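Local coordinates for protein aminomethyltransferase (Bartonella henselae, PDB 3GIR) that belongs to the aminomethyltransferase family, related to the glycine cleavage T-protein, and carries a folate-binding domain and a C-terminal barrel domain, at residues A[82-87]-A[143-148]; A[95-100]-A[163-168]; A[114-119]-A[127-132]; A[213-218]-A[258-263]. All coordinates share one frame; numbering follows the deposited sequence.

Contact 1: A[82-87]-A[143-148]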
loop_
_atom_site.group_PDB
_atom_site.type_symbol
_atom_site.label_atom_id
_atom_site.label_comp_id
_atom_site.label_asym_id
_atom_site.label_seq_id
_atom_site.Cartn_x
_atom_site.Cartn_y
_atom_site.Cartn_z
ATOM N N SER A 82 -8.920 6.072 -6.704
ATOM C CA SER A 82 -9.646 5.420 -7.778
ATOM C C SER A 82 -8.726 4.926 -8.873
ATOM O O SER A 82 -9.198 4.309 -9.821
ATOM C CB SER A 82 -10.707 6.349 -8.390
ATOM O OG SER A 82 -11.679 6.700 -7.417
ATOM N N HIS A 83 -7.427 5.228 -8.788
ATOM C CA HIS A 83 -6.400 4.711 -9.670
ATOM C C HIS A 83 -6.054 3.273 -9.334
ATOM O O HIS A 83 -5.543 2.536 -10.190
ATOM C CB HIS A 83 -5.174 5.646 -9.662
ATOM C CG HIS A 83 -4.484 5.751 -8.355
ATOM N ND1 HIS A 83 -5.161 5.808 -7.154
ATOM C CD2 HIS A 83 -3.162 5.745 -8.019
ATOM C CE1 HIS A 83 -4.303 5.886 -6.149
ATOM N NE2 HIS A 83 -3.072 5.829 -6.643
ATOM N N MET A 84 -6.316 2.848 -8.111
ATOM C CA MET A 84 -6.197 1.437 -7.704
ATOM C C MET A 84 -7.296 0.640 -8.390
ATOM O O MET A 84 -8.270 1.197 -8.887
ATOM C CB MET A 84 -6.383 1.258 -6.190
ATOM C CG MET A 84 -5.464 2.088 -5.276
ATOM S SD MET A 84 -3.665 1.779 -5.368
ATOM C CE MET A 84 -3.416 0.457 -4.259
ATOM N N LYS A 85 -7.121 -0.675 -8.442
ATOM C CA LYS A 85 -8.006 -1.565 -9.192
ATOM C C LYS A 85 -8.500 -2.702 -8.344
ATOM O O LYS A 85 -7.706 -3.395 -7.719
ATOM C CB LYS A 85 -7.329 -2.133 -10.461
ATOM C CG LYS A 85 -8.270 -2.698 -11.472
ATOM C CD LYS A 85 -9.060 -1.576 -12.187
ATOM C CE LYS A 85 -9.993 -2.089 -13.227
ATOM N NZ LYS A 85 -10.636 -0.914 -13.914
ATOM N N LEU A 86 -9.814 -2.871 -8.350
ATOM C CA LEU A 86 -10.470 -4.015 -7.703
ATOM C C LEU A 86 -10.630 -5.098 -8.751
ATOM O O LEU A 86 -11.107 -4.826 -9.877
ATOM C CB LEU A 86 -11.851 -3.613 -7.212
ATOM C CG LEU A 86 -11.852 -3.111 -5.783
ATOM C CD1 LEU A 86 -11.139 -1.803 -5.710
ATOM C CD2 LEU A 86 -13.343 -3.032 -5.343
ATOM N N ILE A 87 -10.180 -6.291 -8.417
ATOM C CA ILE A 87 -10.369 -7.448 -9.230
ATOM C C ILE A 87 -11.149 -8.487 -8.402
ATOM O O ILE A 87 -10.701 -8.932 -7.335
ATOM C CB ILE A 87 -9.008 -7.998 -9.598
ATOM C CG1 ILE A 87 -8.221 -7.031 -10.496
ATOM C CG2 ILE A 87 -9.141 -9.342 -10.397
ATOM C CD1 ILE A 87 -6.697 -7.353 -10.708
ATOM N N VAL A 143 -7.338 -6.072 -4.286
ATOM C CA VAL A 143 -7.039 -4.677 -4.671
ATOM C C VAL A 143 -5.592 -4.580 -5.113
ATOM O O VAL A 143 -4.705 -4.925 -4.324
ATOM C CB VAL A 143 -7.335 -3.739 -3.465
ATOM C CG1 VAL A 143 -7.052 -2.270 -3.860
ATOM C CG2 VAL A 143 -8.827 -3.797 -3.010
ATOM N N ALA A 144 -5.402 -4.099 -6.346
ATOM C CA ALA A 144 -4.115 -4.039 -7.062
ATOM C C ALA A 144 -3.649 -2.616 -7.139
ATOM O O ALA A 144 -4.466 -1.691 -7.252
ATOM C CB ALA A 144 -4.276 -4.580 -8.484
ATOM N N ASN A 145 -2.340 -2.420 -7.163
ATOM C CA ASN A 145 -1.830 -1.070 -7.364
ATOM C C ASN A 145 -2.043 -0.516 -8.731
ATOM O O ASN A 145 -2.005 -1.251 -9.721
ATOM C CB ASN A 145 -0.308 -1.114 -7.079
ATOM C CG ASN A 145 0.002 -1.156 -5.656
ATOM O OD1 ASN A 145 0.493 -2.221 -5.115
ATOM N ND2 ASN A 145 -0.294 -0.054 -4.965
ATOM N N ALA A 146 -2.140 0.816 -8.840
ATOM C CA ALA A 146 -2.406 1.475 -10.086
ATOM C C ALA A 146 -1.456 1.100 -11.222
ATOM O O ALA A 146 -1.898 0.776 -12.326
ATOM C CB ALA A 146 -2.432 2.993 -9.847
ATOM N N GLY A 147 -0.185 1.133 -10.956
ATOM C CA GLY A 147 0.785 0.901 -12.042
ATOM C C GLY A 147 0.827 -0.502 -12.587
ATOM O O GLY A 147 1.347 -0.770 -13.671
ATOM N N ASN A 148 0.312 -1.417 -11.789
ATOM C CA ASN A 148 0.380 -2.831 -12.042
ATOM C C ASN A 148 -0.921 -3.486 -12.346
ATOM O O ASN A 148 -0.980 -4.701 -12.515
ATOM C CB ASN A 148 0.979 -3.546 -10.806
ATOM C CG ASN A 148 2.365 -3.061 -10.440
ATOM O OD1 ASN A 148 2.679 -2.847 -9.254
ATOM N ND2 ASN A 148 3.180 -2.850 -11.433
#

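Contact 2: A[95-100]-A[163-168]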
loop_
_atom_site.group_PDB
_atom_site.type_symbol
_atom_site.label_atom_id
_atom_site.label_comp_id
_atom_site.label_asym_id
_atom_site.label_seq_id
_atom_site.Cartn_x
_atom_site.Cartn_y
_atom_site.Cartn_z
ATOM N N VAL A 95 -11.111 -20.752 -4.420
ATOM C CA VAL A 95 -10.160 -21.085 -3.341
ATOM C C VAL A 95 -8.870 -21.748 -3.822
ATOM O O VAL A 95 -7.757 -21.375 -3.417
ATOM C CB VAL A 95 -10.834 -21.972 -2.240
ATOM C CG1 VAL A 95 -9.813 -22.581 -1.226
ATOM C CG2 VAL A 95 -11.932 -21.154 -1.521
ATOM N N GLU A 96 -8.987 -22.778 -4.658
ATOM C CA GLU A 96 -7.856 -23.456 -5.173
ATOM C C GLU A 96 -7.019 -22.568 -6.136
ATOM O O GLU A 96 -5.814 -22.554 -6.110
ATOM C CB GLU A 96 -8.366 -24.704 -5.917
ATOM C CG GLU A 96 -9.016 -25.687 -4.983
ATOM C CD GLU A 96 -10.499 -25.469 -4.602
ATOM O OE1 GLU A 96 -11.195 -24.501 -5.044
ATOM O OE2 GLU A 96 -10.981 -26.309 -3.771
ATOM N N PHE A 97 -7.692 -21.780 -6.946
ATOM C CA PHE A 97 -6.996 -20.875 -7.809
ATOM C C PHE A 97 -6.125 -19.880 -6.985
ATOM O O PHE A 97 -4.924 -19.653 -7.279
ATOM C CB PHE A 97 -7.965 -20.132 -8.676
ATOM C CG PHE A 97 -7.362 -18.897 -9.289
ATOM C CD1 PHE A 97 -6.201 -18.940 -10.073
ATOM C CD2 PHE A 97 -7.957 -17.664 -9.038
ATOM C CE1 PHE A 97 -5.672 -17.788 -10.571
ATOM C CE2 PHE A 97 -7.352 -16.503 -9.484
ATOM C CZ PHE A 97 -6.257 -16.558 -10.259
ATOM N N LEU A 98 -6.732 -19.295 -5.956
ATOM C CA LEU A 98 -6.047 -18.281 -5.140
ATOM C C LEU A 98 -4.867 -18.844 -4.408
ATOM O O LEU A 98 -3.834 -18.188 -4.305
ATOM C CB LEU A 98 -7.029 -17.500 -4.234
ATOM C CG LEU A 98 -7.894 -16.536 -5.051
ATOM C CD1 LEU A 98 -9.069 -16.137 -4.127
ATOM C CD2 LEU A 98 -7.093 -15.295 -5.534
ATOM N N SER A 99 -4.995 -20.086 -3.939
ATOM C CA SER A 99 -3.862 -20.719 -3.226
ATOM C C SER A 99 -2.728 -21.145 -4.142
ATOM O O SER A 99 -1.640 -21.395 -3.682
ATOM C CB SER A 99 -4.386 -21.916 -2.419
ATOM O OG SER A 99 -5.464 -21.565 -1.622
ATOM N N TYR A 100 -2.970 -21.195 -5.433
ATOM C CA TYR A 100 -1.909 -21.353 -6.425
ATOM C C TYR A 100 -1.320 -20.027 -6.876
ATOM O O TYR A 100 -0.099 -19.832 -6.953
ATOM C CB TYR A 100 -2.466 -22.107 -7.603
ATOM C CG TYR A 100 -1.538 -22.143 -8.784
ATOM C CD1 TYR A 100 -0.334 -22.837 -8.724
ATOM C CD2 TYR A 100 -1.838 -21.498 -9.954
ATOM C CE1 TYR A 100 0.527 -22.855 -9.787
ATOM C CE2 TYR A 100 -0.993 -21.541 -11.048
ATOM C CZ TYR A 100 0.207 -22.259 -10.949
ATOM O OH TYR A 100 1.099 -22.274 -11.986
ATOM N N PHE A 163 -8.257 -23.429 -13.845
ATOM C CA PHE A 163 -9.221 -23.507 -12.762
ATOM C C PHE A 163 -10.588 -23.089 -13.176
ATOM O O PHE A 163 -10.765 -22.264 -14.074
ATOM C CB PHE A 163 -8.785 -22.599 -11.570
ATOM C CG PHE A 163 -7.537 -23.035 -10.906
ATOM C CD1 PHE A 163 -7.576 -23.959 -9.866
ATOM C CD2 PHE A 163 -6.307 -22.542 -11.304
ATOM C CE1 PHE A 163 -6.399 -24.364 -9.278
ATOM C CE2 PHE A 163 -5.192 -22.956 -10.743
ATOM C CZ PHE A 163 -5.252 -23.862 -9.694
ATOM N N GLU A 164 -11.583 -23.650 -12.522
ATOM C CA GLU A 164 -12.983 -23.229 -12.800
ATOM C C GLU A 164 -13.318 -22.037 -11.915
ATOM O O GLU A 164 -13.908 -22.136 -10.854
ATOM C CB GLU A 164 -14.002 -24.349 -12.610
ATOM C CG GLU A 164 -15.379 -23.940 -13.164
ATOM C CD GLU A 164 -16.461 -24.972 -12.989
ATOM O OE1 GLU A 164 -16.244 -25.992 -12.296
ATOM O OE2 GLU A 164 -17.553 -24.749 -13.552
ATOM N N CYS A 165 -12.882 -20.893 -12.376
ATOM C CA CYS A 165 -12.998 -19.639 -11.631
ATOM C C CYS A 165 -12.941 -18.535 -12.672
ATOM O O CYS A 165 -12.337 -18.724 -13.741
ATOM C CB CYS A 165 -11.831 -19.507 -10.625
ATOM S SG CYS A 165 -11.845 -18.018 -9.560
ATOM N N GLN A 166 -13.501 -17.376 -12.345
ATOM C CA GLN A 166 -13.384 -16.210 -13.203
ATOM C C GLN A 166 -12.653 -15.067 -12.464
ATOM O O GLN A 166 -12.792 -14.956 -11.263
ATOM C CB GLN A 166 -14.771 -15.708 -13.601
ATOM C CG GLN A 166 -15.606 -16.721 -14.428
ATOM C CD GLN A 166 -14.951 -17.163 -15.730
ATOM O OE1 GLN A 166 -14.887 -18.372 -16.035
ATOM N NE2 GLN A 166 -14.475 -16.198 -16.514
ATOM N N VAL A 167 -11.906 -14.286 -13.207
ATOM C CA VAL A 167 -11.190 -13.105 -12.727
ATOM C C VAL A 167 -11.787 -11.952 -13.506
ATOM O O VAL A 167 -11.784 -11.974 -14.745
ATOM C CB VAL A 167 -9.681 -13.263 -13.094
ATOM C CG1 VAL A 167 -8.831 -12.136 -12.611
ATOM C CG2 VAL A 167 -9.146 -14.607 -12.484
ATOM N N ILE A 168 -12.262 -10.920 -12.796
ATOM C CA ILE A 168 -13.008 -9.836 -13.389
ATOM C C ILE A 168 -12.458 -8.474 -12.871
ATOM O O ILE A 168 -12.547 -8.226 -11.690
ATOM C CB ILE A 168 -14.521 -9.910 -13.002
ATOM C CG1 ILE A 168 -15.061 -11.316 -13.299
ATOM C CG2 ILE A 168 -15.311 -8.815 -13.762
ATOM C CD1 ILE A 168 -16.410 -11.569 -12.659
#

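Contact 3: A[114-119]-A[127-132]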
loop_
_atom_site.group_PDB
_atom_site.type_symbol
_atom_site.label_atom_id
_atom_site.label_comp_id
_atom_site.label_asym_id
_atom_site.label_seq_id
_atom_site.Cartn_x
_atom_site.Cartn_y
_atom_site.Cartn_z
ATOM N N SER A 114 -9.533 -9.924 5.474
ATOM C CA SER A 114 -8.556 -9.417 4.499
ATOM C C SER A 114 -7.149 -9.836 4.903
ATOM O O SER A 114 -6.819 -9.912 6.099
ATOM C CB SER A 114 -8.553 -7.891 4.446
ATOM O OG SER A 114 -9.806 -7.383 4.080
ATOM N N ARG A 115 -6.293 -10.075 3.925
ATOM C CA ARG A 115 -4.868 -10.385 4.177
ATOM C C ARG A 115 -4.009 -9.674 3.171
ATOM O O ARG A 115 -4.339 -9.658 1.975
ATOM C CB ARG A 115 -4.572 -11.901 4.060
ATOM C CG ARG A 115 -4.868 -12.672 5.353
ATOM C CD ARG A 115 -4.368 -14.075 5.189
ATOM N NE ARG A 115 -2.960 -14.070 5.502
ATOM C CZ ARG A 115 -2.443 -14.519 6.648
ATOM N NH1 ARG A 115 -1.141 -14.414 6.848
ATOM N NH2 ARG A 115 -3.212 -15.107 7.581
ATOM N N TYR A 116 -2.878 -9.175 3.660
ATOM C CA TYR A 116 -1.842 -8.623 2.804
ATOM C C TYR A 116 -1.113 -9.765 2.158
ATOM O O TYR A 116 -0.778 -10.783 2.807
ATOM C CB TYR A 116 -0.833 -7.782 3.648
ATOM C CG TYR A 116 0.297 -7.176 2.874
ATOM C CD1 TYR A 116 0.126 -6.029 2.130
ATOM C CD2 TYR A 116 1.556 -7.780 2.873
ATOM C CE1 TYR A 116 1.214 -5.469 1.424
ATOM C CE2 TYR A 116 2.616 -7.233 2.163
ATOM C CZ TYR A 116 2.456 -6.080 1.473
ATOM O OH TYR A 116 3.570 -5.623 0.743
ATOM N N SER A 117 -0.868 -9.667 0.857
ATOM C CA SER A 117 -0.165 -10.700 0.135
ATOM C C SER A 117 0.573 -10.095 -1.055
ATOM O O SER A 117 0.705 -8.872 -1.194
ATOM C CB SER A 117 -1.102 -11.812 -0.336
ATOM O OG SER A 117 -0.379 -12.986 -0.633
ATOM N N TYR A 118 1.077 -10.961 -1.919
ATOM C CA TYR A 118 1.785 -10.502 -3.119
ATOM C C TYR A 118 1.778 -11.532 -4.213
ATOM O O TYR A 118 1.808 -12.732 -3.948
ATOM C CB TYR A 118 3.256 -10.097 -2.777
ATOM C CG TYR A 118 3.846 -10.702 -1.564
ATOM C CD1 TYR A 118 4.133 -12.051 -1.521
ATOM C CD2 TYR A 118 4.211 -9.936 -0.464
ATOM C CE1 TYR A 118 4.721 -12.605 -0.399
ATOM C CE2 TYR A 118 4.760 -10.515 0.661
ATOM C CZ TYR A 118 5.023 -11.838 0.668
ATOM O OH TYR A 118 5.632 -12.451 1.744
ATOM N N LEU A 119 1.752 -11.040 -5.430
ATOM C CA LEU A 119 1.869 -11.856 -6.619
ATOM C C LEU A 119 3.377 -12.027 -6.877
ATOM O O LEU A 119 4.071 -11.063 -7.118
ATOM C CB LEU A 119 1.190 -11.108 -7.771
ATOM C CG LEU A 119 0.999 -11.878 -9.022
ATOM C CD1 LEU A 119 -0.081 -13.036 -8.875
ATOM C CD2 LEU A 119 0.686 -10.896 -10.234
ATOM N N LEU A 127 5.827 -9.109 -8.116
ATOM C CA LEU A 127 5.185 -8.425 -9.251
ATOM C C LEU A 127 4.266 -7.274 -8.769
ATOM O O LEU A 127 4.157 -6.257 -9.440
ATOM C CB LEU A 127 4.314 -9.425 -10.043
ATOM C CG LEU A 127 5.180 -10.535 -10.696
ATOM C CD1 LEU A 127 4.336 -11.739 -11.244
ATOM C CD2 LEU A 127 5.968 -9.860 -11.883
ATOM N N ASP A 128 3.595 -7.482 -7.649
ATOM C CA ASP A 128 2.704 -6.493 -7.021
ATOM C C ASP A 128 2.385 -6.957 -5.637
ATOM O O ASP A 128 2.319 -8.156 -5.367
ATOM C CB ASP A 128 1.402 -6.262 -7.803
ATOM C CG ASP A 128 0.788 -4.853 -7.549
ATOM O OD1 ASP A 128 1.500 -4.049 -6.895
ATOM O OD2 ASP A 128 -0.424 -4.670 -7.874
ATOM N N ASP A 129 2.168 -6.008 -4.744
ATOM C CA ASP A 129 1.575 -6.364 -3.448
ATOM C C ASP A 129 0.087 -6.073 -3.508
ATOM O O ASP A 129 -0.353 -5.236 -4.328
ATOM C CB ASP A 129 2.292 -5.768 -2.238
ATOM C CG ASP A 129 2.378 -4.318 -2.184
ATOM O OD1 ASP A 129 2.141 -3.557 -3.168
ATOM O OD2 ASP A 129 2.777 -3.885 -1.026
ATOM N N LEU A 130 -0.681 -6.854 -2.738
ATOM C CA LEU A 130 -2.141 -6.892 -2.963
ATOM C C LEU A 130 -2.800 -7.068 -1.619
ATOM O O LEU A 130 -2.187 -7.600 -0.735
ATOM C CB LEU A 130 -2.457 -8.143 -3.859
ATOM C CG LEU A 130 -1.892 -8.333 -5.252
ATOM C CD1 LEU A 130 -2.043 -9.741 -5.891
ATOM C CD2 LEU A 130 -2.520 -7.311 -6.216
ATOM N N ILE A 131 -4.088 -6.731 -1.491
ATOM C CA ILE A 131 -4.899 -7.138 -0.384
ATOM C C ILE A 131 -6.005 -8.020 -0.939
ATOM O O ILE A 131 -6.731 -7.652 -1.906
ATOM C CB ILE A 131 -5.563 -5.980 0.396
ATOM C CG1 ILE A 131 -4.537 -4.902 0.739
ATOM C CG2 ILE A 131 -6.367 -6.514 1.561
ATOM C CD1 ILE A 131 -3.498 -5.407 1.694
ATOM N N LEU A 132 -6.109 -9.217 -0.328
ATOM C CA LEU A 132 -7.116 -10.238 -0.675
ATOM C C LEU A 132 -8.165 -10.292 0.444
ATOM O O LEU A 132 -7.792 -10.424 1.614
ATOM C CB LEU A 132 -6.428 -11.588 -0.786
ATOM C CG LEU A 132 -7.349 -12.822 -0.997
ATOM C CD1 LEU A 132 -8.053 -12.824 -2.332
ATOM C CD2 LEU A 132 -6.595 -14.101 -0.828
#

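Contact 4: A[213-218]-A[258-263]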
loop_
_atom_site.group_PDB
_atom_site.type_symbol
_atom_site.label_atom_id
_atom_site.label_comp_id
_atom_site.label_asym_id
_atom_site.label_seq_id
_atom_site.Cartn_x
_atom_site.Cartn_y
_atom_site.Cartn_z
ATOM N N SER A 213 -9.308 -0.654 6.736
ATOM C CA SER A 213 -7.899 -0.812 6.379
ATOM C C SER A 213 -7.440 0.545 5.790
ATOM O O SER A 213 -8.240 1.489 5.708
ATOM C CB SER A 213 -7.781 -1.872 5.280
ATOM O OG SER A 213 -8.375 -1.423 4.036
ATOM N N GLY A 214 -6.169 0.613 5.394
ATOM C CA GLY A 214 -5.719 1.830 4.692
ATOM C C GLY A 214 -4.219 1.802 4.508
ATOM O O GLY A 214 -3.588 0.721 4.564
ATOM N N TYR A 215 -3.645 2.973 4.348
ATOM C CA TYR A 215 -2.256 3.132 4.040
ATOM C C TYR A 215 -1.615 4.252 4.835
ATOM O O TYR A 215 -0.681 4.947 4.375
ATOM C CB TYR A 215 -2.155 3.413 2.513
ATOM C CG TYR A 215 -0.865 3.198 1.842
ATOM C CD1 TYR A 215 -0.124 2.053 2.016
ATOM C CD2 TYR A 215 -0.429 4.105 0.906
ATOM C CE1 TYR A 215 1.013 1.811 1.286
ATOM C CE2 TYR A 215 0.748 3.870 0.165
ATOM C CZ TYR A 215 1.448 2.751 0.372
ATOM O OH TYR A 215 2.589 2.597 -0.435
ATOM N N THR A 216 -2.066 4.442 6.089
ATOM C CA THR A 216 -1.723 5.608 6.883
ATOM C C THR A 216 -1.086 5.261 8.247
ATOM O O THR A 216 -0.460 6.094 8.875
ATOM C CB THR A 216 -2.931 6.552 7.096
ATOM O OG1 THR A 216 -3.932 5.851 7.872
ATOM C CG2 THR A 216 -3.492 7.154 5.706
ATOM N N GLY A 217 -1.362 4.075 8.743
ATOM C CA GLY A 217 -1.035 3.707 10.148
ATOM C C GLY A 217 -2.054 4.237 11.152
ATOM O O GLY A 217 -1.906 3.996 12.356
ATOM N N GLU A 218 -3.110 4.884 10.672
ATOM C CA GLU A 218 -4.251 5.300 11.489
ATOM C C GLU A 218 -5.376 4.299 11.380
ATOM O O GLU A 218 -5.366 3.390 10.565
ATOM C CB GLU A 218 -4.730 6.687 11.085
ATOM C CG GLU A 218 -3.709 7.795 11.156
ATOM C CD GLU A 218 -3.284 8.103 12.562
ATOM O OE1 GLU A 218 -4.109 7.950 13.494
ATOM O OE2 GLU A 218 -2.089 8.479 12.773
ATOM N N ALA A 258 4.520 5.439 8.558
ATOM C CA ALA A 258 3.926 4.162 8.991
ATOM C C ALA A 258 4.743 2.912 8.621
ATOM O O ALA A 258 4.352 1.822 8.941
ATOM C CB ALA A 258 2.447 3.995 8.499
ATOM N N GLY A 259 5.830 3.097 7.920
ATOM C CA GLY A 259 6.674 2.029 7.483
ATOM C C GLY A 259 6.174 1.151 6.362
ATOM O O GLY A 259 6.617 -0.028 6.218
ATOM N N LEU A 260 5.228 1.660 5.575
ATOM C CA LEU A 260 4.565 0.864 4.564
ATOM C C LEU A 260 5.253 0.941 3.251
ATOM O O LEU A 260 5.662 2.014 2.834
ATOM C CB LEU A 260 3.100 1.285 4.448
ATOM C CG LEU A 260 2.329 1.361 5.768
ATOM C CD1 LEU A 260 0.915 1.935 5.569
ATOM C CD2 LEU A 260 2.310 -0.023 6.344
ATOM N N CYS A 261 5.331 -0.174 2.548
ATOM C CA CYS A 261 6.008 -0.189 1.223
ATOM C C CYS A 261 5.178 0.399 0.112
ATOM O O CYS A 261 3.929 0.270 0.091
ATOM C CB CYS A 261 6.349 -1.595 0.805
ATOM S SG CYS A 261 7.685 -2.293 1.804
ATOM N N LEU A 262 5.873 0.982 -0.865
ATOM C CA LEU A 262 5.249 1.423 -2.102
ATOM C C LEU A 262 5.846 0.591 -3.242
ATOM O O LEU A 262 7.058 0.682 -3.538
ATOM C CB LEU A 262 5.391 2.933 -2.310
ATOM C CG LEU A 262 4.981 3.375 -3.719
ATOM C CD1 LEU A 262 3.471 3.136 -3.807
ATOM C CD2 LEU A 262 5.362 4.835 -3.948
ATOM N N HIS A 263 5.019 -0.193 -3.944
ATOM C CA HIS A 263 5.546 -0.961 -5.023
ATOM C C HIS A 263 5.979 -0.043 -6.154
ATOM O O HIS A 263 5.354 0.973 -6.464
ATOM C CB HIS A 263 4.528 -1.990 -5.523
ATOM C CG HIS A 263 5.126 -3.032 -6.405
ATOM N ND1 HIS A 263 5.378 -2.792 -7.730
ATOM C CD2 HIS A 263 5.596 -4.281 -6.146
ATOM C CE1 HIS A 263 5.948 -3.854 -8.267
ATOM N NE2 HIS A 263 6.093 -4.776 -7.334
#

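Contact 1: A[82-87]-A[143-148]
The His-83 imidazole meets Ala-146 obliquely, with the Ala-146 methyl CB 3.4 Å from ring atom CD2 of His-83. One face of the same ring carries the sulfur of Met-84, displaced toward the rim. With CG between the backbone N and the carbonyl carbon (chi1 64°), the His-83 ring lies beside Ala-146 CB. Beyond this end the two segments pair as antiparallel strands within a five-stranded antiparallel sheet. Lys-85 and Ala-144 form a hydrogen-bonded pair. Lys-85 N donates to Ala-144 O at 3.1 Å, and Ala-144 N returns a bond to Lys-85 O at 2.8 Å. Both bonds are nearly straight. The next pair, Leu-86 with Val-143, is non-hydrogen-bonded. Here the side chains lie alongside each other, pointing the same way, and Leu-86 CD1 comes within 4.1 Å of Val-143 CG2. On the other face, Ile-87 CD1 approaches Ala-144 CB at 4.3 Å. Helix 149-159 packs on this face, reaching Ile-87 and Ala-144. In the conformer described, the Met-84 chain bends at chi2 and chi3, with SD near Ala-146 N. The Asn-145 backbone N is held by Asp-128 OD2. At the end of the pairing, His-83 O lies 3.3 Å from Ala-146 CA in a CA-H...O contact.

Contact 2: A[95-100]-A[163-168]
The helical turn around Phe-97 packs against the chain leading into strand 166-169, and the CA atoms of Phe-97 and Phe-163 are 6.0 Å apart. An aromatic cluster of Phe-97, Tyr-100 and Phe-163 makes the approach, and the helix backbone takes part in it. The Phe-163 ring lies flat against the helix. Phe-97 CA stands 3.6 Å from the Phe-163 ring centroid, almost on the ring normal, in a CH-pi contact. Phe-97 N also lies over this face. The Phe-97 side chain leaves with CG anti to the backbone N (chi1 163°). This carries its ring past Phe-163, with the two planes 56° apart. At its edge, the Phe-97 ring meets Phe-163 CD2. Tyr-100, one turn further along the helix, places CD2 3.7 Å from Phe-163 CE2, near the Phe-163 plane. The CD2-CE2 side of the Phe-97 ring is met obliquely by Cys-165, just before the strand, and by Val-167 within it. In the conformer described, Cys-165 SG is 3.9 Å from Phe-97 CD2, a sulfur-aromatic contact. Val-167 CG2 is 4.0 Å from Phe-97 CE2. Within the helix, Val-95 O accepts both N and OG of Ser-99, from opposite faces of its plane. Around the cluster, Phe-97 also packs on Val-89 of strand 85-90 and on Leu-156 and Arg-159 of helix 149-159, while Val-167 leans on Ile-87 and Phe-153.

Contact 3: A[114-119]-A[127-132]
Ser-114 CB lies 3.9 Å from Ile-131 CG2, while Ser-114 OG hydrogen-bonds Thr-133 OG1. Strands 114-120 and 126-136 form an antiparallel beta hairpin. At Arg-115 a hydrogen-bonded pair forms with Leu-132: Arg-115 N donates to Leu-132 O at 2.8 Å, and Leu-132 N donates back to Arg-115 O. A trans first torsion (chi1 179°) carries the Tyr-116 ring past Ile-131 to Asp-129. Its CD1 touches Ile-131 CD1 at 3.7 Å, at the ring edge. The phenol OH of Tyr-116 donates to Asp-129 OD2 at 2.6 Å, and OD2 accepts on its anti lone pair. Ring and carboxylate planes are nearly perpendicular, 88° apart. Ser-117 pairs with Leu-130 through two backbone bonds, but Leu-130 N sits 45° out of the Ser-117 carbonyl plane. Tyr-118 CB lies 3.4 Å from Asp-128 O, and its hydroxyl turns away to bond Leu-278 O. Leu-119 packs CD2 on Leu-127 CD1 at 3.9 Å and CB on Leu-130 CD1. Its carbonyl O accepts from Leu-127 N at 2.8 Å. Strand 114-120 is an outer strand of its sheet. Strand 139-144 runs along the other side of 126-136, and helix 149-159 covers the face bearing Leu-119 and Leu-130. On the opposite face the Tyr-116 ring meets Trp-280.

Contact 4: A[213-218]-A[258-263]
Tyr-215 OH donates to Cys-261 O at 2.7 Å from an unusual direction. The hydroxyl stands 42° out of the carbonyl plane, off the lone pairs, and the C=O...O angle is only 114°. The carbonyl oxygen itself lies in the plane of the phenol ring, at its edge. Leu-262 sits close to the same hydroxyl, with its CB 3.4 Å from Tyr-215 OH. The Tyr-215 side chain leaves the backbone extended, CG opposite N across the CA-CB bond (chi1 -161°), which sends the ring along the 260-262 backbone. Leu-260 slides past it in the opposite direction. Leu-260 CD1 touches Tyr-215 CD1 at 3.7 Å, obliquely to the ring, and also lies 3.5 Å from Tyr-215 C. Both segments are loops, one with an ST turn and the other with a Schellman motif. Thr-216 OG1 accepts from Glu-218 N in the ST turn and also bonds Gln-178 OE1. Gly-259, with positive phi, closes helix 248-257 in the Schellman motif. The contact joins the loop before strand 220-225 to the end of that helix. Arg-251 and Arg-255 of the helix also pack against Tyr-215, and Arg-255 NH1 bonds Leu-260 O. Near the helix end the Ala-258 methyl meets the opposite backbone: its CB is 3.6 Å from Thr-216 O and 3.8 Å from Gly-217 N. Gly-217 is backbone hydrogen-bonded to Arg-389, near the C terminus.

In the fold
From the N terminus, segment 82-87 comes first and opens the loop that contact 1 closes at 143-148. Segment 95-100 follows inside that loop, but its partner 163-168 lies beyond it, so contacts 1 and 2 cross. Contact 3, a short hairpin, is nested within both. Contacts 1 to 3 belong to one antiparallel sheet and its packing: contact 1 joins two neighbouring strands, contact 3 adds the strand pair beside them, and contact 2 packs helix 94-101 against the chain running into the edge strand 166-169. Contact 4 opens only after the others have closed. It ties two loops near the centre of the chain, and His-263 brings it against segments 127-132 and 143-148.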